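Local coordinates for AclR protein (PDB 2GEY), which is a putative hydroxylase that probably oxidises an aromatic polyketide intermediate during antibiotic biosynthesis, at residues L11-A16 against K27-D32; W20-I25 against G53-F58. One frame throughout, in Å; residues are numbered along the deposited sequence.

Contact 1 (L11-A16 against K27-D32); sequences LEMVAA and KHWSPD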
loop_
_atom_site.group_PDB
_atom_site.type_symbol
_atom_site.label_atom_id
_atom_site.label_comp_id
_atom_site.label_asym_id
_atom_site.label_seq_id
_atom_site.Cartn_x
_atom_site.Cartn_y
_atom_site.Cartn_z
ATOM N N LEU A 11 11.559 6.019 14.739
ATOM C CA LEU A 11 10.535 6.806 15.415
ATOM C C LEU A 11 11.004 8.231 15.691
ATOM O O LEU A 11 10.190 9.147 15.791
ATOM C CB LEU A 11 10.068 6.092 16.679
ATOM C CG LEU A 11 9.337 4.768 16.408
ATOM C CD1 LEU A 11 8.980 4.098 17.705
ATOM C CD2 LEU A 11 8.070 4.987 15.575
ATOM N N GLU A 12 12.317 8.434 15.764
ATOM C CA GLU A 12 12.857 9.793 15.840
ATOM C C GLU A 12 12.681 10.545 14.533
ATOM O O GLU A 12 12.436 11.759 14.530
ATOM C CB GLU A 12 14.327 9.782 16.284
ATOM C CG GLU A 12 14.500 9.407 17.750
ATOM C CD GLU A 12 13.611 10.213 18.661
ATOM O OE1 GLU A 12 13.905 11.410 18.880
ATOM O OE2 GLU A 12 12.594 9.655 19.142
ATOM N N MET A 13 12.813 9.829 13.423
ATOM C CA MET A 13 12.530 10.387 12.115
ATOM C C MET A 13 11.041 10.745 11.979
ATOM O O MET A 13 10.709 11.814 11.486
ATOM C CB MET A 13 12.994 9.420 11.025
ATOM C CG MET A 13 14.490 9.213 11.042
ATOM S SD MET A 13 15.024 7.931 9.889
ATOM C CE MET A 13 15.178 8.874 8.396
ATOM N N VAL A 14 10.158 9.876 12.461
ATOM C CA VAL A 14 8.720 10.200 12.535
ATOM C C VAL A 14 8.496 11.460 13.391
ATOM O O VAL A 14 7.760 12.378 13.000
ATOM C CB VAL A 14 7.893 9.006 13.090
ATOM C CG1 VAL A 14 6.445 9.400 13.326
ATOM C CG2 VAL A 14 7.950 7.807 12.139
ATOM N N ALA A 15 9.150 11.521 14.546
ATOM C CA ALA A 15 9.006 12.680 15.430
ATOM C C ALA A 15 9.449 13.961 14.725
ATOM O O ALA A 15 8.813 14.995 14.892
ATOM C CB ALA A 15 9.779 12.489 16.711
ATOM N N ALA A 16 10.522 13.878 13.931
ATOM C CA ALA A 16 11.014 15.006 13.148
ATOM C C ALA A 16 9.955 15.499 12.159
ATOM O O ALA A 16 9.705 16.703 12.067
ATOM C CB ALA A 16 12.297 14.637 12.415
ATOM N N LYS A 27 19.299 14.028 8.649
ATOM C CA LYS A 27 20.522 13.805 9.440
ATOM C C LYS A 27 20.810 12.317 9.666
ATOM O O LYS A 27 21.935 11.944 9.995
ATOM C CB LYS A 27 20.443 14.527 10.786
ATOM C CG LYS A 27 19.410 13.986 11.732
ATOM C CD LYS A 27 19.287 14.846 12.977
ATOM C CE LYS A 27 20.407 14.602 13.948
ATOM N NZ LYS A 27 20.110 15.232 15.272
ATOM N N HIS A 28 19.791 11.478 9.499
ATOM C CA HIS A 28 19.933 10.035 9.691
ATOM C C HIS A 28 20.248 9.296 8.402
ATOM O O HIS A 28 20.467 8.080 8.417
ATOM C CB HIS A 28 18.661 9.474 10.309
ATOM C CG HIS A 28 18.404 9.972 11.691
ATOM N ND1 HIS A 28 19.211 9.640 12.759
ATOM C CD2 HIS A 28 17.454 10.805 12.180
ATOM C CE1 HIS A 28 18.749 10.223 13.852
ATOM N NE2 HIS A 28 17.690 10.942 13.526
ATOM N N TRP A 29 20.274 10.022 7.285
ATOM C CA TRP A 29 20.581 9.415 5.999
ATOM C C TRP A 29 22.070 9.258 5.829
ATOM O O TRP A 29 22.839 10.174 6.140
ATOM C CB TRP A 29 20.082 10.292 4.860
ATOM C CG TRP A 29 18.622 10.402 4.720
ATOM C CD1 TRP A 29 17.665 9.860 5.511
ATOM C CD2 TRP A 29 17.940 11.150 3.714
ATOM N NE1 TRP A 29 16.417 10.203 5.049
ATOM C CE2 TRP A 29 16.562 11.003 3.944
ATOM C CE3 TRP A 29 18.367 11.920 2.628
ATOM C CZ2 TRP A 29 15.599 11.606 3.125
ATOM C CZ3 TRP A 29 17.409 12.521 1.819
ATOM C CH2 TRP A 29 16.047 12.363 2.073
ATOM N N SER A 30 22.490 8.114 5.308
ATOM C CA SER A 30 23.864 7.971 4.854
ATOM C C SER A 30 24.116 8.912 3.672
ATOM O O SER A 30 23.205 9.189 2.890
ATOM C CB SER A 30 24.143 6.536 4.413
ATOM O OG SER A 30 25.360 6.445 3.696
ATOM N N PRO A 31 25.359 9.392 3.521
ATOM C CA PRO A 31 25.736 10.072 2.277
ATOM C C PRO A 31 25.479 9.231 1.024
ATOM O O PRO A 31 25.278 9.787 -0.054
ATOM C CB PRO A 31 27.240 10.300 2.441
ATOM C CG PRO A 31 27.481 10.265 3.901
ATOM C CD PRO A 31 26.469 9.342 4.487
ATOM N N ASP A 32 25.492 7.908 1.168
ATOM C CA ASP A 32 25.324 7.000 0.031
ATOM C C ASP A 32 23.928 6.400 -0.068
ATOM O O ASP A 32 23.719 5.402 -0.767
ATOM C CB ASP A 32 26.354 5.877 0.123
ATOM C CG ASP A 32 27.772 6.400 0.222
ATOM O OD1 ASP A 32 28.171 7.216 -0.640
ATOM O OD2 ASP A 32 28.486 5.997 1.163
#

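Contact 2 (W20-I25 against G53-F58); sequences WDLSGI and GGLKAF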
loop_
_atom_site.group_PDB
_atom_site.type_symbol
_atom_site.label_atom_id
_atom_site.label_comp_id
_atom_site.label_asym_id
_atom_site.label_seq_id
_atom_site.Cartn_x
_atom_site.Cartn_y
_atom_site.Cartn_z
ATOM N N TRP A 20 7.743 19.051 12.012
ATOM C CA TRP A 20 7.983 19.740 10.744
ATOM C C TRP A 20 9.434 20.204 10.568
ATOM O O TRP A 20 9.690 21.330 10.115
ATOM C CB TRP A 20 6.980 20.894 10.592
ATOM C CG TRP A 20 5.607 20.431 10.940
ATOM C CD1 TRP A 20 4.877 19.482 10.288
ATOM C CD2 TRP A 20 4.819 20.845 12.057
ATOM N NE1 TRP A 20 3.680 19.293 10.919
ATOM C CE2 TRP A 20 3.617 20.113 12.013
ATOM C CE3 TRP A 20 5.015 21.756 13.099
ATOM C CZ2 TRP A 20 2.609 20.272 12.961
ATOM C CZ3 TRP A 20 4.013 21.910 14.045
ATOM C CH2 TRP A 20 2.822 21.180 13.963
ATOM N N ASP A 21 10.359 19.303 10.903
ATOM C CA ASP A 21 11.799 19.555 10.895
ATOM C C ASP A 21 12.488 18.604 9.916
ATOM O O ASP A 21 12.885 17.505 10.293
ATOM C CB ASP A 21 12.362 19.337 12.303
ATOM C CG ASP A 21 13.886 19.439 12.359
ATOM O OD1 ASP A 21 14.501 20.011 11.437
ATOM O OD2 ASP A 21 14.466 18.942 13.343
ATOM N N LEU A 22 12.635 19.013 8.662
ATOM C CA LEU A 22 13.189 18.100 7.664
ATOM C C LEU A 22 14.649 17.747 7.956
ATOM O O LEU A 22 15.087 16.649 7.639
ATOM C CB LEU A 22 13.035 18.653 6.248
ATOM C CG LEU A 22 11.604 18.891 5.758
ATOM C CD1 LEU A 22 11.624 19.379 4.317
ATOM C CD2 LEU A 22 10.776 17.640 5.894
ATOM N N SER A 23 15.392 18.672 8.566
ATOM C CA SER A 23 16.797 18.428 8.906
ATOM C C SER A 23 16.938 17.240 9.861
ATOM O O SER A 23 17.918 16.497 9.796
ATOM C CB SER A 23 17.443 19.677 9.531
ATOM O OG SER A 23 17.098 19.804 10.901
ATOM N N GLY A 24 15.951 17.064 10.743
ATOM C CA GLY A 24 15.920 15.965 11.714
ATOM C C GLY A 24 15.649 14.600 11.114
ATOM O O GLY A 24 15.842 13.577 11.769
ATOM N N ILE A 25 15.187 14.580 9.865
ATOM C CA ILE A 25 15.034 13.342 9.123
ATOM C C ILE A 25 16.329 13.058 8.358
ATOM O O ILE A 25 16.928 11.989 8.494
ATOM C CB ILE A 25 13.864 13.449 8.115
ATOM C CG1 ILE A 25 12.559 13.788 8.842
ATOM C CG2 ILE A 25 13.722 12.175 7.297
ATOM C CD1 ILE A 25 11.545 14.399 7.957
ATOM N N GLY A 53 8.073 20.297 -0.678
ATOM C CA GLY A 53 6.810 20.650 -1.332
ATOM C C GLY A 53 5.615 20.096 -0.582
ATOM O O GLY A 53 4.580 20.757 -0.467
ATOM N N GLY A 54 5.760 18.878 -0.067
ATOM C CA GLY A 54 4.714 18.244 0.723
ATOM C C GLY A 54 4.435 19.002 2.006
ATOM O O GLY A 54 3.281 19.237 2.364
ATOM N N LEU A 55 5.500 19.406 2.689
ATOM C CA LEU A 55 5.368 20.176 3.920
ATOM C C LEU A 55 4.726 21.543 3.679
ATOM O O LEU A 55 3.938 22.018 4.496
ATOM C CB LEU A 55 6.741 20.334 4.579
ATOM C CG LEU A 55 6.817 20.708 6.059
ATOM C CD1 LEU A 55 5.833 19.928 6.902
ATOM C CD2 LEU A 55 8.249 20.476 6.550
ATOM N N LYS A 56 5.048 22.176 2.556
ATOM C CA LYS A 56 4.432 23.461 2.211
ATOM C C LYS A 56 2.922 23.334 1.966
ATOM O O LYS A 56 2.140 24.177 2.403
ATOM C CB LYS A 56 5.100 24.053 0.970
ATOM C CG LYS A 56 4.683 25.472 0.691
ATOM C CD LYS A 56 5.191 25.984 -0.657
ATOM C CE LYS A 56 4.397 27.204 -1.113
ATOM N NZ LYS A 56 2.950 26.878 -1.398
ATOM N N ALA A 57 2.523 22.275 1.270
ATOM C CA ALA A 57 1.119 22.051 0.925
ATOM C C ALA A 57 0.301 21.644 2.152
ATOM O O ALA A 57 -0.867 22.042 2.288
ATOM C CB ALA A 57 1.011 20.992 -0.148
ATOM N N PHE A 58 0.937 20.865 3.031
ATOM C CA PHE A 58 0.309 20.284 4.218
ATOM C C PHE A 58 1.113 20.623 5.486
ATOM O O PHE A 58 1.685 19.735 6.127
ATOM C CB PHE A 58 0.194 18.777 4.018
ATOM C CG PHE A 58 -0.491 18.404 2.734
ATOM C CD1 PHE A 58 -1.847 18.636 2.576
ATOM C CD2 PHE A 58 0.228 17.870 1.668
ATOM C CE1 PHE A 58 -2.490 18.319 1.390
ATOM C CE2 PHE A 58 -0.414 17.544 0.474
ATOM C CZ PHE A 58 -1.772 17.777 0.338
#

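Contact 1 (L11-A16 against K27-D32)
The backbones stay well apart: helix 11-16 comes closest to chain 27-32 where Met-13 CA lies 7.8 Å from His-28 CA, and no hydrogen bond crosses between them. Met-13 makes the close contacts across this distance, its side chain touching His-28 with CG and SD and Trp-29 with its terminal methyl. Met-13 CG is 3.6 Å from His-28 CD2 and comes obliquely at the imidazole, while the two side chains slide past one another in opposite directions. Met-13 SD is also oblique to the ring, 5.0 Å from the centroid of His-28 and 49° off its normal, so this is a glancing sulfur-aromatic contact. A bend about the CG-SD bond (chi3 86°) swings Met-13 CE toward the indole, where it lies near the ring plane at the edge, 3.8 Å from Trp-29 NE1. Met-13 CE is also 4.0 Å from His-28 CB, touching two consecutive residues. In this SnoaL-like member of the NTF2 superfamily, an alpha+beta barrel, the contact joins the N-terminal helix 3-18 to the short strand 29-30, which is held to the main sheet by backbone hydrogen bonds between Val-114 and both His-28 and Ser-30. The Trp-29 side chain also packs on Met-47, Val-48 and Met-51 of helix 44-57, and its ring meets that of His-35 edge-to-face. Lys-27 CG lies 3.7 Å above one face of the His-28 imidazole, offset toward the rim. Glu-12 OE1 remains 6.6 Å from His-28 NE2, a separation at which any attraction would be weak. Past the strand the chain turns a corner through an ST turn, in which Ser-30 OG accepts from Asp-32 N at 2.9 Å with an N-H...O angle of 162°.

Contact 2 (W20-I25 against G53-F58)
Between Trp-20 and Leu-22, the two residues that touch Leu-55, the carboxylate oxygen Asp-21 OD1 is gripped twice from its own chain. Ser-23 OG, in the one of its two conformers described here, donates to the syn lone pair of Asp-21 OD1 at 2.7 Å. Gly-24 N adds a weak capping bond to the same Asp-21 OD1 at 3.4 Å, with an N-H...O angle of 144°, at the turn that leads into helix 23-26. The other oxygen, OD2, forms a salt bridge with Arg-19, so both ends of the carboxylate are engaged. Across the contact everything is apolar and centres on Leu-55, whose side chain enters between the other two. With CG anti to the backbone N (chi1 -161°), its branches divide: Leu-55 CD1 comes obliquely to the indole, 3.5 Å from Trp-20 CD1, and Leu-55 CD2 meets the end of the other leucine, 3.8 Å from Leu-22 CG. Leu-55 crosses the tryptophan side chain at about a right angle but points tip to tip at Leu-22, whose CD2 is 3.9 Å from Leu-55 CD2. A Schellman motif sets up this side of the contact. Trp-20, its C-prime residue with phi 60°, ends helix 3-18, with Trp-20 N bonded to Trp-17 O and Asp-21 N to Ala-16 O. The reversal turns the tryptophan side chain toward the last turn of helix 44-57, so that the ends of two helices of the SnoaL-like barrel meet at the surface. Trp-20 NE1 donates to Leu-61 O just past that helix, fixing the rotation of the indole, and Leu-61 also packs on Leu-55. Leu-22 also touches Met-51 of the same helix and Trp-17 of helix 3-18.

From the N terminus, helix 3-18 supplies the first side of contact 1, and the turn that ends it already includes the start of 20-25, the first side of contact 2. Chain 27-32 then closes the shorter loop, ten residues across, against the helix. Contact 2 closes only after 27 intervening residues, at the end of helix 44-57, so the two loops cross. They also touch: Met-13 CE packs 3.6 Å from Ile-25 O, and Ala-16 CB sits 3.7 Å from Ile-25 CG1. Contact 1 ties helix 3-18 to strand 29-30, and contact 2 ties the turn into helix 23-26 to the end of helix 44-57.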